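Local coordinates for protein DNA polymerase sliding clamp 2 (Sulfolobus tokodaii, PDB 3AIZ) that serves as a subunit of the ring-shaped sliding clamp that encircles DNA and tethers the DNA polymerase catalytic subunit and other processing proteins to it during replication, at residues Leu132-Thr137 against Leu190-Pro195; Asn217-Phe222 against Lys229-Thr234; Lys81-Ser86 against Val102-Thr107; Ala4-Ala9 against Thr234-Gln239. All coordinates share one frame; numbering follows the deposited sequence.

Interaction 1 (Leu132-Thr137 against Leu190-Pro195); sequences LSVTFT and LNVESP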
loop_
_atom_site.group_PDB
_atom_site.type_symbol
_atom_site.label_atom_id
_atom_site.label_comp_id
_atom_site.label_asym_id
_atom_site.label_seq_id
_atom_site.Cartn_x
_atom_site.Cartn_y
_atom_site.Cartn_z
ATOM N N LEU A 132 -47.441 -0.174 21.359
ATOM C CA LEU A 132 -46.106 -0.221 21.942
ATOM C C LEU A 132 -46.120 0.341 23.359
ATOM O O LEU A 132 -46.037 1.554 23.559
ATOM C CB LEU A 132 -45.113 0.548 21.068
ATOM C CG LEU A 132 -44.394 -0.238 19.966
ATOM C CD1 LEU A 132 -45.236 -1.400 19.468
ATOM C CD2 LEU A 132 -44.032 0.687 18.815
ATOM N N SER A 133 -46.231 -0.550 24.340
ATOM C CA SER A 133 -46.271 -0.153 25.741
ATOM C C SER A 133 -45.000 0.594 26.128
ATOM O O SER A 133 -45.039 1.549 26.901
ATOM C CB SER A 133 -46.433 -1.381 26.637
ATOM O OG SER A 133 -47.512 -2.194 26.207
ATOM N N VAL A 134 -43.875 0.149 25.580
ATOM C CA VAL A 134 -42.580 0.724 25.917
ATOM C C VAL A 134 -41.847 1.227 24.680
ATOM O O VAL A 134 -41.683 0.496 23.704
ATOM C CB VAL A 134 -41.682 -0.302 26.633
ATOM C CG1 VAL A 134 -40.316 0.299 26.920
ATOM C CG2 VAL A 134 -42.342 -0.780 27.916
ATOM N N THR A 135 -41.413 2.481 24.726
ATOM C CA THR A 135 -40.588 3.047 23.667
ATOM C C THR A 135 -39.411 3.802 24.271
ATOM O O THR A 135 -39.560 4.505 25.268
ATOM C CB THR A 135 -41.387 4.008 22.759
ATOM O OG1 THR A 135 -41.927 5.080 23.543
ATOM C CG2 THR A 135 -42.521 3.271 22.063
ATOM N N PHE A 136 -38.237 3.643 23.673
ATOM C CA PHE A 136 -37.068 4.393 24.106
ATOM C C PHE A 136 -36.195 4.779 22.921
ATOM O O PHE A 136 -36.205 4.112 21.888
ATOM C CB PHE A 136 -36.261 3.612 25.149
ATOM C CG PHE A 136 -35.753 2.283 24.665
ATOM C CD1 PHE A 136 -36.493 1.129 24.862
ATOM C CD2 PHE A 136 -34.526 2.182 24.030
ATOM C CE1 PHE A 136 -36.023 -0.097 24.426
ATOM C CE2 PHE A 136 -34.051 0.958 23.593
ATOM C CZ PHE A 136 -34.799 -0.181 23.793
ATOM N N THR A 137 -35.451 5.868 23.072
ATOM C CA THR A 137 -34.587 6.350 22.006
ATOM C C THR A 137 -33.138 6.362 22.470
ATOM O O THR A 137 -32.845 6.725 23.608
ATOM C CB THR A 137 -34.996 7.763 21.548
ATOM O OG1 THR A 137 -36.410 7.802 21.320
ATOM C CG2 THR A 137 -34.270 8.142 20.265
ATOM N N LEU A 190 -37.234 7.861 27.390
ATOM C CA LEU A 190 -37.856 6.606 27.798
ATOM C C LEU A 190 -39.332 6.805 28.127
ATOM O O LEU A 190 -39.687 7.632 28.966
ATOM C CB LEU A 190 -37.121 6.011 29.000
ATOM C CG LEU A 190 -37.693 4.715 29.580
ATOM C CD1 LEU A 190 -37.701 3.615 28.533
ATOM C CD2 LEU A 190 -36.905 4.284 30.804
ATOM N N ASN A 191 -40.190 6.041 27.459
ATOM C CA ASN A 191 -41.628 6.124 27.676
ATOM C C ASN A 191 -42.215 4.764 28.035
ATOM O O ASN A 191 -42.333 3.885 27.182
ATOM C CB ASN A 191 -42.325 6.686 26.433
ATOM C CG ASN A 191 -41.842 8.081 26.071
ATOM O OD1 ASN A 191 -41.345 8.821 26.921
ATOM N ND2 ASN A 191 -41.990 8.447 24.802
ATOM N N VAL A 192 -42.579 4.595 29.302
ATOM C CA VAL A 192 -43.099 3.320 29.780
ATOM C C VAL A 192 -44.557 3.433 30.215
ATOM O O VAL A 192 -44.847 3.729 31.375
ATOM C CB VAL A 192 -42.260 2.775 30.952
ATOM C CG1 VAL A 192 -42.775 1.413 31.385
ATOM C CG2 VAL A 192 -40.794 2.694 30.558
ATOM N N GLU A 193 -45.469 3.193 29.278
ATOM C CA GLU A 193 -46.898 3.245 29.566
ATOM C C GLU A 193 -47.283 2.217 30.625
ATOM O O GLU A 193 -48.235 2.417 31.382
ATOM C CB GLU A 193 -47.714 3.018 28.292
ATOM C CG GLU A 193 -47.471 4.055 27.204
ATOM C CD GLU A 193 -48.357 3.844 25.988
ATOM O OE1 GLU A 193 -49.109 2.845 25.963
ATOM O OE2 GLU A 193 -48.299 4.677 25.057
ATOM N N SER A 194 -46.536 1.120 30.677
ATOM C CA SER A 194 -46.778 0.064 31.655
ATOM C C SER A 194 -45.685 -0.996 31.587
ATOM O O SER A 194 -45.157 -1.277 30.513
ATOM C CB SER A 194 -48.148 -0.579 31.425
ATOM O OG SER A 194 -48.235 -1.159 30.134
ATOM N N PRO A 195 -45.341 -1.587 32.740
ATOM C CA PRO A 195 -44.320 -2.639 32.794
ATOM C C PRO A 195 -44.561 -3.692 31.719
ATOM O O PRO A 195 -45.657 -4.248 31.640
ATOM C CB PRO A 195 -44.523 -3.244 34.184
ATOM C CG PRO A 195 -45.058 -2.119 34.997
ATOM C CD PRO A 195 -45.920 -1.308 34.066
HETATM O O HOH W 1 -45.120 4.056 24.505
#

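Interaction 2 (Asn217-Phe222 against Lys229-Thr234); sequences NVTVGF and KIEVPT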
loop_
_atom_site.group_PDB
_atom_site.type_symbol
_atom_site.label_atom_id
_atom_site.label_comp_id
_atom_site.label_asym_id
_atom_site.label_seq_id
_atom_site.Cartn_x
_atom_site.Cartn_y
_atom_site.Cartn_z
ATOM N N ASN A 217 -30.245 8.429 16.575
ATOM C CA ASN A 217 -31.502 8.472 17.308
ATOM C C ASN A 217 -32.426 7.323 16.931
ATOM O O ASN A 217 -33.462 7.524 16.293
ATOM C CB ASN A 217 -32.200 9.815 17.092
ATOM C CG ASN A 217 -31.376 10.983 17.594
ATOM O OD1 ASN A 217 -31.478 11.376 18.757
ATOM N ND2 ASN A 217 -30.545 11.541 16.720
ATOM N N VAL A 218 -32.040 6.117 17.332
ATOM C CA VAL A 218 -32.834 4.927 17.069
ATOM C C VAL A 218 -33.972 4.813 18.076
ATOM O O VAL A 218 -33.753 4.911 19.282
ATOM C CB VAL A 218 -31.975 3.654 17.142
ATOM C CG1 VAL A 218 -32.809 2.431 16.800
ATOM C CG2 VAL A 218 -30.782 3.768 16.209
ATOM N N THR A 219 -35.186 4.613 17.576
ATOM C CA THR A 219 -36.347 4.432 18.439
ATOM C C THR A 219 -36.742 2.961 18.502
ATOM O O THR A 219 -37.018 2.338 17.477
ATOM C CB THR A 219 -37.552 5.265 17.961
ATOM O OG1 THR A 219 -37.235 6.659 18.047
ATOM C CG2 THR A 219 -38.774 4.981 18.821
ATOM N N VAL A 220 -36.761 2.410 19.711
ATOM C CA VAL A 220 -37.136 1.018 19.915
ATOM C C VAL A 220 -38.441 0.932 20.692
ATOM O O VAL A 220 -38.572 1.517 21.765
ATOM C CB VAL A 220 -36.047 0.246 20.680
ATOM C CG1 VAL A 220 -36.487 -1.189 20.924
ATOM C CG2 VAL A 220 -34.732 0.286 19.917
ATOM N N GLY A 221 -39.407 0.204 20.143
ATOM C CA GLY A 221 -40.689 0.029 20.795
ATOM C C GLY A 221 -41.069 -1.432 20.915
ATOM O O GLY A 221 -40.762 -2.234 20.035
ATOM N N PHE A 222 -41.735 -1.780 22.011
ATOM C CA PHE A 222 -42.219 -3.140 22.211
ATOM C C PHE A 222 -43.264 -3.179 23.318
ATOM O O PHE A 222 -43.582 -2.154 23.919
ATOM C CB PHE A 222 -41.062 -4.090 22.538
ATOM C CG PHE A 222 -40.489 -3.902 23.915
ATOM C CD1 PHE A 222 -40.830 -4.766 24.944
ATOM C CD2 PHE A 222 -39.609 -2.867 24.181
ATOM C CE1 PHE A 222 -40.303 -4.599 26.212
ATOM C CE2 PHE A 222 -39.080 -2.694 25.448
ATOM C CZ PHE A 222 -39.428 -3.561 26.464
ATOM N N LYS A 229 -40.425 -2.927 17.434
ATOM C CA LYS A 229 -40.253 -2.028 16.303
ATOM C C LYS A 229 -39.015 -1.156 16.474
ATOM O O LYS A 229 -38.881 -0.448 17.471
ATOM C CB LYS A 229 -41.492 -1.144 16.149
ATOM C CG LYS A 229 -41.401 -0.115 15.036
ATOM C CD LYS A 229 -42.612 0.802 15.054
ATOM C CE LYS A 229 -42.578 1.805 13.915
ATOM N NZ LYS A 229 -43.767 2.700 13.946
ATOM N N ILE A 230 -38.111 -1.211 15.500
ATOM C CA ILE A 230 -36.932 -0.352 15.505
ATOM C C ILE A 230 -36.995 0.666 14.367
ATOM O O ILE A 230 -37.157 0.300 13.203
ATOM C CB ILE A 230 -35.618 -1.157 15.390
ATOM C CG1 ILE A 230 -35.386 -2.006 16.641
ATOM C CG2 ILE A 230 -34.438 -0.225 15.182
ATOM C CD1 ILE A 230 -36.198 -3.274 16.681
ATOM N N GLU A 231 -36.871 1.943 14.712
ATOM C CA GLU A 231 -36.849 3.007 13.719
ATOM C C GLU A 231 -35.445 3.589 13.606
ATOM O O GLU A 231 -34.876 4.055 14.592
ATOM C CB GLU A 231 -37.843 4.110 14.086
ATOM C CG GLU A 231 -39.271 3.629 14.288
ATOM C CD GLU A 231 -40.238 4.770 14.559
ATOM O OE1 GLU A 231 -39.935 5.915 14.160
ATOM O OE2 GLU A 231 -41.300 4.520 15.169
ATOM N N VAL A 232 -34.892 3.558 12.398
ATOM C CA VAL A 232 -33.547 4.061 12.154
ATOM C C VAL A 232 -33.591 5.258 11.211
ATOM O O VAL A 232 -33.441 5.105 9.998
ATOM C CB VAL A 232 -32.644 2.971 11.548
ATOM C CG1 VAL A 232 -31.213 3.468 11.439
ATOM C CG2 VAL A 232 -32.708 1.704 12.386
ATOM N N PRO A 233 -33.801 6.457 11.769
ATOM C CA PRO A 233 -33.914 7.694 10.993
ATOM C C PRO A 233 -32.555 8.189 10.516
ATOM O O PRO A 233 -31.542 7.923 11.159
ATOM C CB PRO A 233 -34.486 8.696 12.006
ATOM C CG PRO A 233 -34.906 7.881 13.199
ATOM C CD PRO A 233 -34.007 6.696 13.204
ATOM N N THR A 234 -32.542 8.905 9.396
ATOM C CA THR A 234 -31.335 9.573 8.932
ATOM C C THR A 234 -31.550 11.080 9.006
ATOM O O THR A 234 -32.675 11.543 9.177
ATOM C CB THR A 234 -30.973 9.170 7.492
ATOM O OG1 THR A 234 -32.002 9.604 6.595
ATOM C CG2 THR A 234 -30.815 7.661 7.386
#

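Interaction 3 (Lys81-Ser86 against Val102-Thr107); sequences KAKSKS and VRDEKT. With SO4 (sulfate ion), chain F; SO4 (sulfate ion), chain E.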
loop_
_atom_site.group_PDB
_atom_site.type_symbol
_atom_site.label_atom_id
_atom_site.label_comp_id
_atom_site.label_asym_id
_atom_site.label_seq_id
_atom_site.Cartn_x
_atom_site.Cartn_y
_atom_site.Cartn_z
ATOM N N LYS A 81 -20.588 5.985 -5.738
ATOM C CA LYS A 81 -19.853 6.931 -6.572
ATOM C C LYS A 81 -20.023 8.365 -6.080
ATOM O O LYS A 81 -19.597 9.312 -6.743
ATOM C CB LYS A 81 -20.308 6.827 -8.030
ATOM C CG LYS A 81 -20.065 5.469 -8.664
ATOM C CD LYS A 81 -20.488 5.460 -10.125
ATOM C CE LYS A 81 -20.301 4.084 -10.743
ATOM N NZ LYS A 81 -18.886 3.625 -10.658
ATOM N N ALA A 82 -20.652 8.520 -4.919
ATOM C CA ALA A 82 -20.872 9.838 -4.339
ATOM C C ALA A 82 -19.546 10.496 -3.971
ATOM O O ALA A 82 -18.934 10.153 -2.959
ATOM C CB ALA A 82 -21.773 9.736 -3.119
ATOM N N LYS A 83 -19.111 11.439 -4.801
ATOM C CA LYS A 83 -17.860 12.153 -4.566
ATOM C C LYS A 83 -17.860 12.848 -3.209
ATOM O O LYS A 83 -16.847 12.865 -2.510
ATOM C CB LYS A 83 -17.608 13.175 -5.678
ATOM C CG LYS A 83 -17.272 12.566 -7.030
ATOM C CD LYS A 83 -15.926 11.856 -6.995
ATOM C CE LYS A 83 -15.575 11.260 -8.350
ATOM N NZ LYS A 83 -16.562 10.231 -8.785
ATOM N N SER A 84 -19.003 13.417 -2.842
ATOM C CA SER A 84 -19.123 14.157 -1.591
ATOM C C SER A 84 -20.259 13.617 -0.726
ATOM O O SER A 84 -21.066 12.807 -1.180
ATOM C CB SER A 84 -19.341 15.643 -1.876
ATOM O OG SER A 84 -19.474 16.383 -0.675
ATOM N N LYS A 85 -20.311 14.067 0.524
ATOM C CA LYS A 85 -21.383 13.682 1.433
ATOM C C LYS A 85 -22.593 14.593 1.250
ATOM O O LYS A 85 -23.613 14.432 1.920
ATOM C CB LYS A 85 -20.904 13.730 2.885
ATOM C CG LYS A 85 -19.782 12.754 3.200
ATOM C CD LYS A 85 -19.366 12.842 4.661
ATOM C CE LYS A 85 -18.226 11.885 4.967
ATOM N NZ LYS A 85 -17.028 12.166 4.127
ATOM N N SER A 86 -22.472 15.551 0.337
ATOM C CA SER A 86 -23.557 16.478 0.047
ATOM C C SER A 86 -24.201 16.164 -1.299
ATOM O O SER A 86 -25.010 16.940 -1.806
ATOM C CB SER A 86 -23.044 17.919 0.056
ATOM O OG SER A 86 -22.507 18.258 1.323
ATOM N N VAL A 102 -26.749 10.514 -9.475
ATOM C CA VAL A 102 -26.132 11.121 -8.305
ATOM C C VAL A 102 -25.436 12.415 -8.707
ATOM O O VAL A 102 -24.575 12.418 -9.587
ATOM C CB VAL A 102 -25.117 10.178 -7.642
ATOM C CG1 VAL A 102 -24.367 10.902 -6.536
ATOM C CG2 VAL A 102 -25.818 8.944 -7.097
ATOM N N ARG A 103 -25.812 13.512 -8.059
ATOM C CA ARG A 103 -25.296 14.827 -8.411
ATOM C C ARG A 103 -24.517 15.446 -7.256
ATOM O O ARG A 103 -25.016 15.537 -6.135
ATOM C CB ARG A 103 -26.449 15.747 -8.810
ATOM C CG ARG A 103 -27.455 15.086 -9.732
ATOM C CD ARG A 103 -28.707 15.922 -9.892
ATOM N NE ARG A 103 -29.736 15.199 -10.631
ATOM C CZ ARG A 103 -29.825 15.177 -11.955
ATOM N NH1 ARG A 103 -28.944 15.841 -12.691
ATOM N NH2 ARG A 103 -30.794 14.490 -12.545
ATOM N N ASP A 104 -23.292 15.875 -7.537
ATOM C CA ASP A 104 -22.458 16.503 -6.521
ATOM C C ASP A 104 -21.957 17.866 -6.978
ATOM O O ASP A 104 -20.905 17.971 -7.607
ATOM C CB ASP A 104 -21.273 15.605 -6.166
ATOM C CG ASP A 104 -20.417 16.189 -5.064
ATOM O OD1 ASP A 104 -20.946 16.987 -4.261
ATOM O OD2 ASP A 104 -19.217 15.850 -5.000
ATOM N N GLU A 105 -22.713 18.908 -6.652
ATOM C CA GLU A 105 -22.369 20.261 -7.064
ATOM C C GLU A 105 -20.992 20.673 -6.549
ATOM O O GLU A 105 -20.279 21.436 -7.202
ATOM C CB GLU A 105 -23.438 21.250 -6.589
ATOM C CG GLU A 105 -23.254 22.672 -7.098
ATOM C CD GLU A 105 -22.237 23.460 -6.295
ATOM O OE1 GLU A 105 -21.984 23.092 -5.127
ATOM O OE2 GLU A 105 -21.696 24.451 -6.830
ATOM N N LYS A 106 -20.620 20.160 -5.381
ATOM C CA LYS A 106 -19.358 20.536 -4.753
ATOM C C LYS A 106 -18.157 20.263 -5.657
ATOM O O LYS A 106 -17.259 21.097 -5.774
ATOM C CB LYS A 106 -19.180 19.821 -3.411
ATOM C CG LYS A 106 -17.937 20.253 -2.649
ATOM C CD LYS A 106 -17.776 19.487 -1.347
ATOM C CE LYS A 106 -16.510 19.912 -0.617
ATOM N NZ LYS A 106 -16.307 19.153 0.649
ATOM N N THR A 107 -18.147 19.096 -6.293
ATOM C CA THR A 107 -17.038 18.706 -7.158
ATOM C C THR A 107 -17.377 18.888 -8.633
ATOM O O THR A 107 -16.579 18.555 -9.508
ATOM C CB THR A 107 -16.620 17.241 -6.921
ATOM O OG1 THR A 107 -17.723 16.373 -7.213
ATOM C CG2 THR A 107 -16.184 17.036 -5.479
HETATM S S SO4 F . -16.886 15.490 1.760
HETATM O O1 SO4 F . -16.574 15.450 3.186
HETATM O O2 SO4 F . -17.648 16.701 1.465
HETATM O O3 SO4 F . -15.647 15.488 0.988
HETATM O O4 SO4 F . -17.679 14.317 1.404
HETATM S S SO4 E . -30.167 14.766 -16.347
HETATM O O1 SO4 E . -29.872 14.160 -17.643
HETATM O O2 SO4 E . -30.536 13.721 -15.395
HETATM O O3 SO4 E . -28.984 15.476 -15.866
HETATM O O4 SO4 E . -31.279 15.705 -16.482
#

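Interaction 4 (Ala4-Ala9 against Thr234-Gln239); sequences ATYSSA and TDSGGQ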
loop_
_atom_site.group_PDB
_atom_site.type_symbol
_atom_site.label_atom_id
_atom_site.label_comp_id
_atom_site.label_asym_id
_atom_site.label_seq_id
_atom_site.Cartn_x
_atom_site.Cartn_y
_atom_site.Cartn_z
ATOM N N ALA A 4 -38.430 11.563 -8.699
ATOM C CA ALA A 4 -38.249 12.015 -7.323
ATOM C C ALA A 4 -36.794 12.355 -7.023
ATOM O O ALA A 4 -35.880 11.779 -7.608
ATOM C CB ALA A 4 -38.758 10.963 -6.350
ATOM N N THR A 5 -36.584 13.292 -6.104
ATOM C CA THR A 5 -35.237 13.719 -5.740
ATOM C C THR A 5 -34.999 13.636 -4.234
ATOM O O THR A 5 -35.765 14.183 -3.441
ATOM C CB THR A 5 -34.956 15.156 -6.212
ATOM O OG1 THR A 5 -34.931 15.195 -7.645
ATOM C CG2 THR A 5 -33.619 15.638 -5.677
ATOM N N TYR A 6 -33.931 12.948 -3.849
ATOM C CA TYR A 6 -33.564 12.812 -2.446
ATOM C C TYR A 6 -32.274 13.585 -2.176
ATOM O O TYR A 6 -31.365 13.593 -3.004
ATOM C CB TYR A 6 -33.402 11.338 -2.081
ATOM C CG TYR A 6 -33.253 11.094 -0.601
ATOM C CD1 TYR A 6 -34.362 11.062 0.231
ATOM C CD2 TYR A 6 -32.003 10.892 -0.035
ATOM C CE1 TYR A 6 -34.231 10.840 1.586
ATOM C CE2 TYR A 6 -31.862 10.669 1.319
ATOM C CZ TYR A 6 -32.978 10.644 2.124
ATOM O OH TYR A 6 -32.839 10.421 3.471
ATOM N N SER A 7 -32.196 14.230 -1.016
ATOM C CA SER A 7 -31.127 15.191 -0.744
ATOM C C SER A 7 -29.810 14.584 -0.260
ATOM O O SER A 7 -28.844 15.309 -0.030
ATOM C CB SER A 7 -31.599 16.246 0.261
ATOM O OG SER A 7 -31.787 15.676 1.544
ATOM N N SER A 8 -29.762 13.265 -0.105
ATOM C CA SER A 8 -28.547 12.628 0.399
ATOM C C SER A 8 -28.269 11.255 -0.207
ATOM O O SER A 8 -28.934 10.272 0.117
ATOM C CB SER A 8 -28.588 12.521 1.925
ATOM O OG SER A 8 -27.438 11.851 2.411
ATOM N N ALA A 9 -27.271 11.196 -1.082
ATOM C CA ALA A 9 -26.844 9.937 -1.673
ATOM C C ALA A 9 -26.277 9.014 -0.603
ATOM O O ALA A 9 -26.541 7.812 -0.603
ATOM C CB ALA A 9 -25.810 10.186 -2.760
ATOM N N THR A 234 -32.542 8.905 9.396
ATOM C CA THR A 234 -31.335 9.573 8.932
ATOM C C THR A 234 -31.550 11.080 9.006
ATOM O O THR A 234 -32.675 11.543 9.177
ATOM C CB THR A 234 -30.973 9.170 7.492
ATOM O OG1 THR A 234 -32.002 9.604 6.595
ATOM C CG2 THR A 234 -30.815 7.661 7.386
ATOM N N ASP A 235 -30.470 11.844 8.880
ATOM C CA ASP A 235 -30.558 13.297 8.987
ATOM C C ASP A 235 -31.202 13.930 7.757
ATOM O O ASP A 235 -31.387 15.145 7.702
ATOM C CB ASP A 235 -29.173 13.905 9.231
ATOM C CG ASP A 235 -28.630 13.586 10.612
ATOM O OD1 ASP A 235 -29.409 13.112 11.466
ATOM O OD2 ASP A 235 -27.422 13.811 10.845
ATOM N N SER A 236 -31.547 13.104 6.774
ATOM C CA SER A 236 -32.132 13.607 5.536
ATOM C C SER A 236 -33.557 13.100 5.306
ATOM O O SER A 236 -34.172 13.399 4.281
ATOM C CB SER A 236 -31.239 13.264 4.340
ATOM O OG SER A 236 -30.923 11.884 4.318
ATOM N N GLY A 237 -34.077 12.338 6.264
ATOM C CA GLY A 237 -35.446 11.859 6.197
ATOM C C GLY A 237 -35.564 10.360 5.999
ATOM O O GLY A 237 -36.402 9.709 6.624
ATOM N N GLY A 238 -34.730 9.814 5.121
ATOM C CA GLY A 238 -34.717 8.386 4.856
ATOM C C GLY A 238 -34.771 7.585 6.142
ATOM O O GLY A 238 -34.080 7.899 7.111
ATOM N N GLN A 239 -35.588 6.538 6.149
ATOM C CA GLN A 239 -35.881 5.830 7.384
ATOM C C GLN A 239 -35.846 4.314 7.224
ATOM O O GLN A 239 -36.402 3.765 6.272
ATOM C CB GLN A 239 -37.245 6.275 7.917
ATOM C CG GLN A 239 -37.625 5.691 9.264
ATOM C CD GLN A 239 -38.892 6.311 9.822
ATOM O OE1 GLN A 239 -39.483 7.200 9.207
ATOM N NE2 GLN A 239 -39.312 5.848 10.995
#

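Interaction 1 (Leu132-Thr137 against Leu190-Pro195)
Phe136 turns its ring away from Leu190 and meets it only at the root: Leu190 CD1 sits 3.7 Å from Phe136 CB, while the ring is packed by Val166, Val220 and Phe222. The Glu193 carboxylate ends an extended chain whose CB and CG pass Ser133 O; its OE2 accepts a weak bond from a water that also donates to Leu132 O at 2.8 Å. On the face shared with Phe136, Val134 and Val192 stand side by side, CG2 to CG1 at 4.1 Å, their branched carbons suited to extended backbone. Thr135 and Asn191, both polar, take the more solvent-accessible face, where Thr135 OG1 touches Asn191 CB.

The backbones exchange bonds in both directions at this pair, Thr135 N to Asn191 O at 3.0 Å and Asn191 N to Thr135 O at 2.7 Å, the latter nearly along the C=O axis. Glu193 N then binds Ser133 O at 2.9 Å. Across the other edge of strand 134-138, Ser133 and Val134 together lie opposite the single residue Phe222, a classic beta bulge, while the pairing with 190-192 is regular and antiparallel, as befits the sheet of the C-terminal domain of the PCNA fold.

Interaction 2 (Asn217-Phe222 against Lys229-Thr234)
Two hydrogen-bonded pairs, Thr219 with Glu231 and Gly221 with Lys229, hold the strands together with bonds in both directions: Glu231 N reaches Thr219 O at 2.8 Å and Lys229 N reaches Gly221 O at 2.7 Å, with the reverse bonds of Thr219 N to Glu231 O and Gly221 N to Lys229 O completing them. Lys229 and Glu231, two apart and therefore on the same face, form a salt bridge, NZ to OE2 at 3.3 Å, weak as a hydrogen bond. Beside it Thr219 CB packs on Glu231 CB, so this more accessible face suits polar residues with aliphatic roots.

The other face is hydrocarbon. Ile230 is straddled by two valines: its CG2, anti to the backbone N, meets Val218 CG1 at 3.5 Å, and its CG1 lies 4.1 Å from Val220 CG2, these two side chains running side by side. Beta-branched residues fit here because they favour extended backbone and fill the interior compactly. At the far end Pro233 CD lies against Asn217 O, whereas the Asn217 amide oxygen turns to Lys188 NZ.

The hairpin lies between strand 134-138, bonded to strand 218-223, and strand 239-244, bonded to strand 226-233, while Leu143 of helix 140-150 touches Val218 and Val220.

Interaction 3 (Lys81-Ser86 against Val102-Thr107)
Ser84 and Lys106 are joined through a sulfate ion, probably taken from the crystallisation liquor, and no direct hydrogen bond links the two segments. Oxygen O2 of this ion accepts from Ser84 OG at 2.8 Å and from Lys106 NZ at 2.9 Å, while Lys85 N holds O4 at 2.8 Å; Lys85 NZ is a weak further donor. The positive charges of Lys85 and Lys106 would be expected to draw an anion, and Ser84 supplies a short neutral donor. Ser84 OG, anti to its own backbone N (chi1 179°), also accepts from Ser86 N with an N-H...O angle of 158°, closing an ST turn, consistent with the hydroxyl being positioned beside the ion. Lys106 runs fully extended, and its CD passes Ser84 OG before NZ arrives.

In the N-terminal domain of the clamp, this brings the loop that follows helix 72-80 against the end of strand 97-104. The Asp104 carboxylate lies against Ser84 CB and Lys83 CB. Its OD2 is held by Thr107 OG1 at 2.7 Å, a donor standing 50° above the carboxylate plane, and OD1 receives a weak bond from Lys106 N. Lys83 and Thr107 cross at about a right angle, Thr107 OG1 touching Lys83 CB at 3.5 Å.

Further in, small Ala82 lets the loop come close to Val102: Ala82 CB meets Val102 CG1 at 4.4 Å, and Ala9 of helix 9-16 touches both. Arg103 leaves the strand on the side away from the loop, presenting the edge of its guanidinium to a second sulfate: NH1 bonds that ion's O3, and NH2 bonds its O2 at 3.0 Å and also Thr90 OG1.

Interaction 4 (Ala4-Ala9 against Thr234-Gln239)
Tyr6 and Ser236 carry most of the buried surface, and they meet hydroxyl to hydroxyl: Tyr6 OH donates to Ser236 OG at 2.6 Å. The same phenol oxygen accepts from Gly238 N, also at 2.6 Å, with an N-H...O angle of 144° and the donor at the ring edge, near its plane. Tyr6 CG is anti to the backbone N (chi1 -170°), and from there the rigid ring carries the hydroxyl from the end of strand 3-6 to the loop 234-238, a span that suits a long side chain with a polar tip. Ser236 is short enough to fit beside that tip: its CB packs on Ser8 CB at 3.7 Å and near Ser7 OG, while its OG also bonds Asp11 OD2. Ser8, the N-cap of helix 9-16, turns its own OG to Asp11 N.

Gly238, the third contributor, has only hydrogens on CA, and Tyr6 OH occupies the side where a CB would stand. The loop keeps its shape by a type I beta turn from Thr234 to Gly237, with Gly237 at a positive phi of 112° that glycine adopts readily. Gly238 O is held twice by Thr234, from N at 2.9 Å and from OG1 at 2.7 Å, the latter on a lone pair.

Tyr6 OH is thus both donor and acceptor, one link in a run of bonds from Gly238 N to Ser236 OG and on to the Asp11 carboxylate. A carboxylate at the end of such a run would be expected to polarise both hydroxyls. Polar bonds, more than apolar packing, join the N-terminal domain to this C-terminal loop.

How the interactions relate
From the N terminus, strand 3-6 enters interaction 4 first, yet that contact closes only when the chain reaches 234-239, so it encloses the other three. Within this long loop, interaction 3 closes first (81 to 107, N-terminal domain), then interaction 1 (132 to 195) and the short hairpin of interaction 2 (217 to 234), both C-terminal; they follow in series and none cross. Interactions 1 and 2 are neighbours in one sheet, with Phe136 O probably bonded to Val220 N. Interaction 2 passes into interaction 4 through their shared Thr234, and interactions 3 and 4 touch at the start of helix 9-16. Of the four, only interaction 4 joins the two domains.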